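Local coordinates for protein fimbrin (Schizosaccharomyces pombe, PDB 1RT8) that binds and crosslinks actin filaments, associates with actin structures that maintain cell polarity, and takes part in cytokinesis, mating and spore formation, at residues A[364-369]-A[384-389]; A[314-318]-A[330-336]. Residue numbers count along the deposited sequence, not the author numbering.

Interaction 1: residues A[364-369]-A[384-389]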
loop_
_atom_site.group_PDB
_atom_site.type_symbol
_atom_site.label_atom_id
_atom_site.label_comp_id
_atom_site.label_asym_id
_atom_site.label_seq_id
_atom_site.Cartn_x
_atom_site.Cartn_y
_atom_site.Cartn_z
ATOM N N PHE A 364 -2.831 23.192 -17.236
ATOM C CA PHE A 364 -3.948 22.288 -16.966
ATOM C C PHE A 364 -5.209 22.816 -17.648
ATOM O O PHE A 364 -5.334 24.013 -17.931
ATOM C CB PHE A 364 -4.251 22.209 -15.459
ATOM C CG PHE A 364 -3.172 21.563 -14.623
ATOM C CD1 PHE A 364 -1.937 21.217 -15.166
ATOM C CD2 PHE A 364 -3.398 21.325 -13.262
ATOM C CE1 PHE A 364 -0.938 20.651 -14.363
ATOM C CE2 PHE A 364 -2.414 20.761 -12.451
ATOM C CZ PHE A 364 -1.176 20.421 -13.002
ATOM N N SER A 365 -6.147 21.920 -17.917
ATOM C CA SER A 365 -7.414 22.324 -18.496
ATOM C C SER A 365 -8.379 22.298 -17.305
ATOM O O SER A 365 -8.837 21.232 -16.894
ATOM C CB SER A 365 -7.850 21.331 -19.573
ATOM O OG SER A 365 -9.121 21.674 -20.089
ATOM N N LEU A 366 -8.665 23.472 -16.746
ATOM C CA LEU A 366 -9.540 23.586 -15.578
ATOM C C LEU A 366 -10.635 24.648 -15.739
ATOM O O LEU A 366 -11.231 25.082 -14.760
ATOM C CB LEU A 366 -8.688 23.928 -14.349
ATOM C CG LEU A 366 -7.499 22.997 -14.052
ATOM C CD1 LEU A 366 -6.603 23.637 -13.011
ATOM C CD2 LEU A 366 -8.003 21.630 -13.554
ATOM N N VAL A 367 -10.905 25.046 -16.975
ATOM C CA VAL A 367 -11.893 26.086 -17.258
ATOM C C VAL A 367 -13.201 26.060 -16.456
ATOM O O VAL A 367 -13.693 27.114 -16.043
ATOM C CB VAL A 367 -12.242 26.113 -18.759
ATOM C CG1 VAL A 367 -12.906 27.441 -19.110
ATOM C CG2 VAL A 367 -10.980 25.900 -19.592
ATOM N N GLY A 368 -13.771 24.882 -16.225
ATOM C CA GLY A 368 -15.020 24.829 -15.473
ATOM C C GLY A 368 -14.894 24.529 -13.986
ATOM O O GLY A 368 -15.888 24.263 -13.305
ATOM N N ILE A 369 -13.674 24.584 -13.465
ATOM C CA ILE A 369 -13.450 24.277 -12.060
ATOM C C ILE A 369 -13.071 25.501 -11.247
ATOM O O ILE A 369 -12.363 26.378 -11.726
ATOM C CB ILE A 369 -12.334 23.233 -11.916
ATOM C CG1 ILE A 369 -12.753 21.950 -12.630
ATOM C CG2 ILE A 369 -12.023 22.992 -10.448
ATOM C CD1 ILE A 369 -11.697 20.890 -12.655
ATOM N N ALA A 384 -11.296 15.571 -11.463
ATOM C CA ALA A 384 -10.847 16.212 -12.690
ATOM C C ALA A 384 -9.560 17.016 -12.467
ATOM O O ALA A 384 -8.644 16.979 -13.296
ATOM C CB ALA A 384 -11.952 17.120 -13.244
ATOM N N LEU A 385 -9.486 17.742 -11.356
ATOM C CA LEU A 385 -8.292 18.535 -11.071
ATOM C C LEU A 385 -7.086 17.633 -10.796
ATOM O O LEU A 385 -6.007 17.866 -11.326
ATOM C CB LEU A 385 -8.526 19.468 -9.880
ATOM C CG LEU A 385 -7.288 20.178 -9.307
ATOM C CD1 LEU A 385 -6.625 21.024 -10.390
ATOM C CD2 LEU A 385 -7.712 21.068 -8.130
ATOM N N VAL A 386 -7.254 16.607 -9.967
ATOM C CA VAL A 386 -6.115 15.735 -9.700
ATOM C C VAL A 386 -5.698 15.041 -10.996
ATOM O O VAL A 386 -4.504 14.909 -11.271
ATOM C CB VAL A 386 -6.425 14.688 -8.610
ATOM C CG1 VAL A 386 -5.252 13.734 -8.453
ATOM C CG2 VAL A 386 -6.705 15.388 -7.284
ATOM N N TRP A 387 -6.671 14.617 -11.800
ATOM C CA TRP A 387 -6.354 13.967 -13.067
ATOM C C TRP A 387 -5.485 14.871 -13.933
ATOM O O TRP A 387 -4.491 14.422 -14.498
ATOM C CB TRP A 387 -7.620 13.598 -13.841
ATOM C CG TRP A 387 -7.330 13.173 -15.251
ATOM C CD1 TRP A 387 -7.788 13.760 -16.395
ATOM C CD2 TRP A 387 -6.484 12.088 -15.667
ATOM N NE1 TRP A 387 -7.281 13.109 -17.502
ATOM C CE2 TRP A 387 -6.478 12.079 -17.081
ATOM C CE3 TRP A 387 -5.735 11.122 -14.982
ATOM C CZ2 TRP A 387 -5.748 11.141 -17.825
ATOM C CZ3 TRP A 387 -5.007 10.183 -15.726
ATOM C CH2 TRP A 387 -5.021 10.202 -17.128
ATOM N N GLN A 388 -5.854 16.144 -14.044
ATOM C CA GLN A 388 -5.059 17.067 -14.849
ATOM C C GLN A 388 -3.628 17.117 -14.329
ATOM O O GLN A 388 -2.681 17.213 -15.111
ATOM C CB GLN A 388 -5.663 18.469 -14.820
ATOM C CG GLN A 388 -6.925 18.579 -15.622
ATOM C CD GLN A 388 -6.683 18.392 -17.100
ATOM O OE1 GLN A 388 -7.456 17.715 -17.780
ATOM N NE2 GLN A 388 -5.608 18.994 -17.615
ATOM N N MET A 389 -3.474 17.065 -13.009
ATOM C CA MET A 389 -2.144 17.083 -12.409
ATOM C C MET A 389 -1.385 15.814 -12.805
ATOM O O MET A 389 -0.221 15.873 -13.209
ATOM C CB MET A 389 -2.241 17.177 -10.882
ATOM C CG MET A 389 -0.915 17.462 -10.202
ATOM S SD MET A 389 -1.002 17.401 -8.396
ATOM C CE MET A 389 -1.247 19.125 -7.988
#

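Interaction 2: residues A[314-318]-A[330-336]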
loop_
_atom_site.group_PDB
_atom_site.type_symbol
_atom_site.label_atom_id
_atom_site.label_comp_id
_atom_site.label_asym_id
_atom_site.label_seq_id
_atom_site.Cartn_x
_atom_site.Cartn_y
_atom_site.Cartn_z
ATOM N N LEU A 314 -4.364 22.102 1.128
ATOM C CA LEU A 314 -2.984 21.875 1.536
ATOM C C LEU A 314 -2.306 20.701 0.843
ATOM O O LEU A 314 -1.140 20.790 0.460
ATOM C CB LEU A 314 -2.926 21.704 3.055
ATOM C CG LEU A 314 -3.304 22.972 3.831
ATOM C CD1 LEU A 314 -3.154 22.724 5.336
ATOM C CD2 LEU A 314 -2.395 24.111 3.398
ATOM N N ILE A 315 -3.035 19.603 0.691
ATOM C CA ILE A 315 -2.510 18.416 0.027
ATOM C C ILE A 315 -2.167 18.731 -1.422
ATOM O O ILE A 315 -1.088 18.388 -1.897
ATOM C CB ILE A 315 -3.538 17.259 0.061
ATOM C CG1 ILE A 315 -3.747 16.796 1.505
ATOM C CG2 ILE A 315 -3.081 16.108 -0.843
ATOM C CD1 ILE A 315 -2.515 16.272 2.189
ATOM N N LEU A 316 -3.086 19.389 -2.126
ATOM C CA LEU A 316 -2.857 19.747 -3.521
ATOM C C LEU A 316 -1.644 20.670 -3.674
ATOM O O LEU A 316 -0.811 20.482 -4.569
ATOM C CB LEU A 316 -4.110 20.417 -4.107
ATOM C CG LEU A 316 -5.298 19.467 -4.359
ATOM C CD1 LEU A 316 -6.557 20.247 -4.688
ATOM C CD2 LEU A 316 -4.954 18.533 -5.502
ATOM N N LEU A 317 -1.546 21.665 -2.797
ATOM C CA LEU A 317 -0.441 22.603 -2.852
ATOM C C LEU A 317 0.889 21.889 -2.625
ATOM O O LEU A 317 1.882 22.206 -3.277
ATOM C CB LEU A 317 -0.655 23.728 -1.837
ATOM C CG LEU A 317 -1.823 24.647 -2.228
ATOM C CD1 LEU A 317 -2.098 25.667 -1.134
ATOM C CD2 LEU A 317 -1.506 25.341 -3.541
ATOM N N GLN A 318 0.912 20.918 -1.721
ATOM C CA GLN A 318 2.142 20.170 -1.476
ATOM C C GLN A 318 2.540 19.398 -2.730
ATOM O O GLN A 318 3.712 19.368 -3.095
ATOM C CB GLN A 318 1.969 19.189 -0.324
ATOM C CG GLN A 318 1.899 19.835 1.045
ATOM C CD GLN A 318 1.588 18.817 2.122
ATOM O OE1 GLN A 318 2.322 17.846 2.310
ATOM N NE2 GLN A 318 0.489 19.030 2.833
ATOM N N TRP A 330 4.410 29.613 0.069
ATOM C CA TRP A 330 3.702 29.271 1.291
ATOM C C TRP A 330 3.358 30.421 2.231
ATOM O O TRP A 330 2.626 30.229 3.199
ATOM C CB TRP A 330 4.466 28.183 2.033
ATOM C CG TRP A 330 4.495 26.911 1.239
ATOM C CD1 TRP A 330 5.449 26.520 0.345
ATOM C CD2 TRP A 330 3.489 25.895 1.222
ATOM N NE1 TRP A 330 5.098 25.321 -0.231
ATOM C CE2 TRP A 330 3.896 24.918 0.288
ATOM C CE3 TRP A 330 2.276 25.720 1.898
ATOM C CZ2 TRP A 330 3.136 23.776 0.021
ATOM C CZ3 TRP A 330 1.520 24.584 1.632
ATOM C CH2 TRP A 330 1.952 23.630 0.699
ATOM N N LYS A 331 3.871 31.616 1.950
ATOM C CA LYS A 331 3.564 32.767 2.791
ATOM C C LYS A 331 2.157 33.239 2.449
ATOM O O LYS A 331 1.554 34.026 3.179
ATOM C CB LYS A 331 4.568 33.898 2.548
ATOM C CG LYS A 331 5.987 33.582 3.010
ATOM C CD LYS A 331 6.951 34.739 2.740
ATOM C CE LYS A 331 8.382 34.375 3.134
ATOM N NZ LYS A 331 9.349 35.480 2.872
ATOM N N LYS A 332 1.637 32.745 1.330
ATOM C CA LYS A 332 0.298 33.106 0.879
ATOM C C LYS A 332 -0.719 32.004 1.179
ATOM O O LYS A 332 -1.897 32.137 0.855
ATOM C CB LYS A 332 0.309 33.388 -0.629
ATOM C CG LYS A 332 1.199 34.550 -1.048
ATOM C CD LYS A 332 1.241 34.694 -2.566
ATOM C CE LYS A 332 2.223 35.778 -3.000
ATOM N NZ LYS A 332 2.446 35.789 -4.477
ATOM N N VAL A 333 -0.258 30.931 1.812
ATOM C CA VAL A 333 -1.105 29.788 2.141
ATOM C C VAL A 333 -1.584 29.757 3.598
ATOM O O VAL A 333 -0.821 30.059 4.519
ATOM C CB VAL A 333 -0.346 28.470 1.850
ATOM C CG1 VAL A 333 -1.178 27.269 2.288
ATOM C CG2 VAL A 333 -0.015 28.382 0.366
ATOM N N ASN A 334 -2.848 29.381 3.800
ATOM C CA ASN A 334 -3.416 29.282 5.145
ATOM C C ASN A 334 -3.123 27.885 5.690
ATOM O O ASN A 334 -3.406 26.884 5.033
ATOM C CB ASN A 334 -4.935 29.519 5.117
ATOM C CG ASN A 334 -5.298 30.921 4.662
ATOM O OD1 ASN A 334 -4.935 31.902 5.305
ATOM N ND2 ASN A 334 -6.007 31.022 3.545
ATOM N N LYS A 335 -2.560 27.830 6.894
ATOM C CA LYS A 335 -2.200 26.570 7.535
ATOM C C LYS A 335 -3.352 25.900 8.278
ATOM O O LYS A 335 -4.289 26.562 8.715
ATOM C CB LYS A 335 -1.055 26.803 8.523
ATOM C CG LYS A 335 0.242 27.299 7.900
ATOM C CD LYS A 335 1.314 27.418 8.975
ATOM C CE LYS A 335 2.618 27.981 8.438
ATOM N NZ LYS A 335 3.633 28.111 9.530
ATOM N N ALA A 336 -3.274 24.578 8.426
ATOM C CA ALA A 336 -4.298 23.837 9.145
ATOM C C ALA A 336 -4.262 24.301 10.600
ATOM O O ALA A 336 -3.189 24.456 11.178
ATOM C CB ALA A 336 -4.013 22.346 9.071
#

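Interaction 1: residues A[364-369]-A[384-389]
The loop 364-369 packs on helix 379-397 mainly through apolar side chains. F364, in the m rotamer, lays one face of its ring over the Q388-M389 peptide (Q388 O and M389 N), with CZ 3.5 Å from M389 CA and CE2 3.9 Å from M389 CB; CD1 of L385 sits at the ring edge. L385 adopts the t,p rotamer, which brings its CD1 to 3.5 Å from CD2 of L366, an m,t leucine whose end approaches the helix although its CA-to-CB bond runs sideways. Q388, m at chi1 and chi2, points its CA-to-CB bond toward the loop and sets its CG 3.8 Å from L366 CD2. A type I turn from L366 to I369, closed by I369 N to L366 O (2.8 Å), reverses the chain, and the extended m,t side chain of I369 reaches A384, with CD1 3.8 Å from CB. Such packing of a connecting loop against a long core helix belongs to the all-helical calponin-homology fold, here the third CH domain of fimbrin.

Interaction 2: residues A[314-318]-A[330-336]
L314 spreads its two methyls over the segment 330-336, a loop that runs past the start of helix 314-323 in the third calponin-homology domain. L314 CD2 lies 3.6 Å from V333 CG1 and 3.4 Å from N334 O, while L314 CD1 packs 3.9 Å from A336 CB. One turn on, L317 points toward the loop and places CD1 3.7 Å from V333 CG2. W330 comes in from the other end of the loop segment: its six-membered ring reaches the first helical turn, with L314 O and Q318 N near the ring plane at its edge. The indole nitrogen is satisfied by D321, further along the same helix, and the backbone and side chain of N334 are hydrogen-bonded to helix 345-361, which also packs on L314 and L317. The contact is thus largely apolar packing of loop on helix near the domain surface, without a hydrogen bond between the two segments. At its tryptophan end, W330 CH2 lies 3.6 Å from L317 CB and 3.8 Å from Q318 CG.

Both interactions belong to the third CH domain, within the second actin-binding region, and lie in series along the chain, interaction 2 first, with centres about 19 Å apart. They meet through L316, whose side chain leads away from the loop of interaction 2 and packs on helix 379-397: its CD1 is 3.7 Å from L385 CD2 and CD2 4.0 Å from V386 CG2, while M389 CE lies 3.7 Å from L316 O. L385 and M389 therefore touch both the loop 364-369 and helix 314-323. Interaction 1 is mostly buried; interaction 2 is nearer the surface, where the nearest atom of the N334 side chain is about 3 Å from a sulfate ion, probably from the crystallisation liquor.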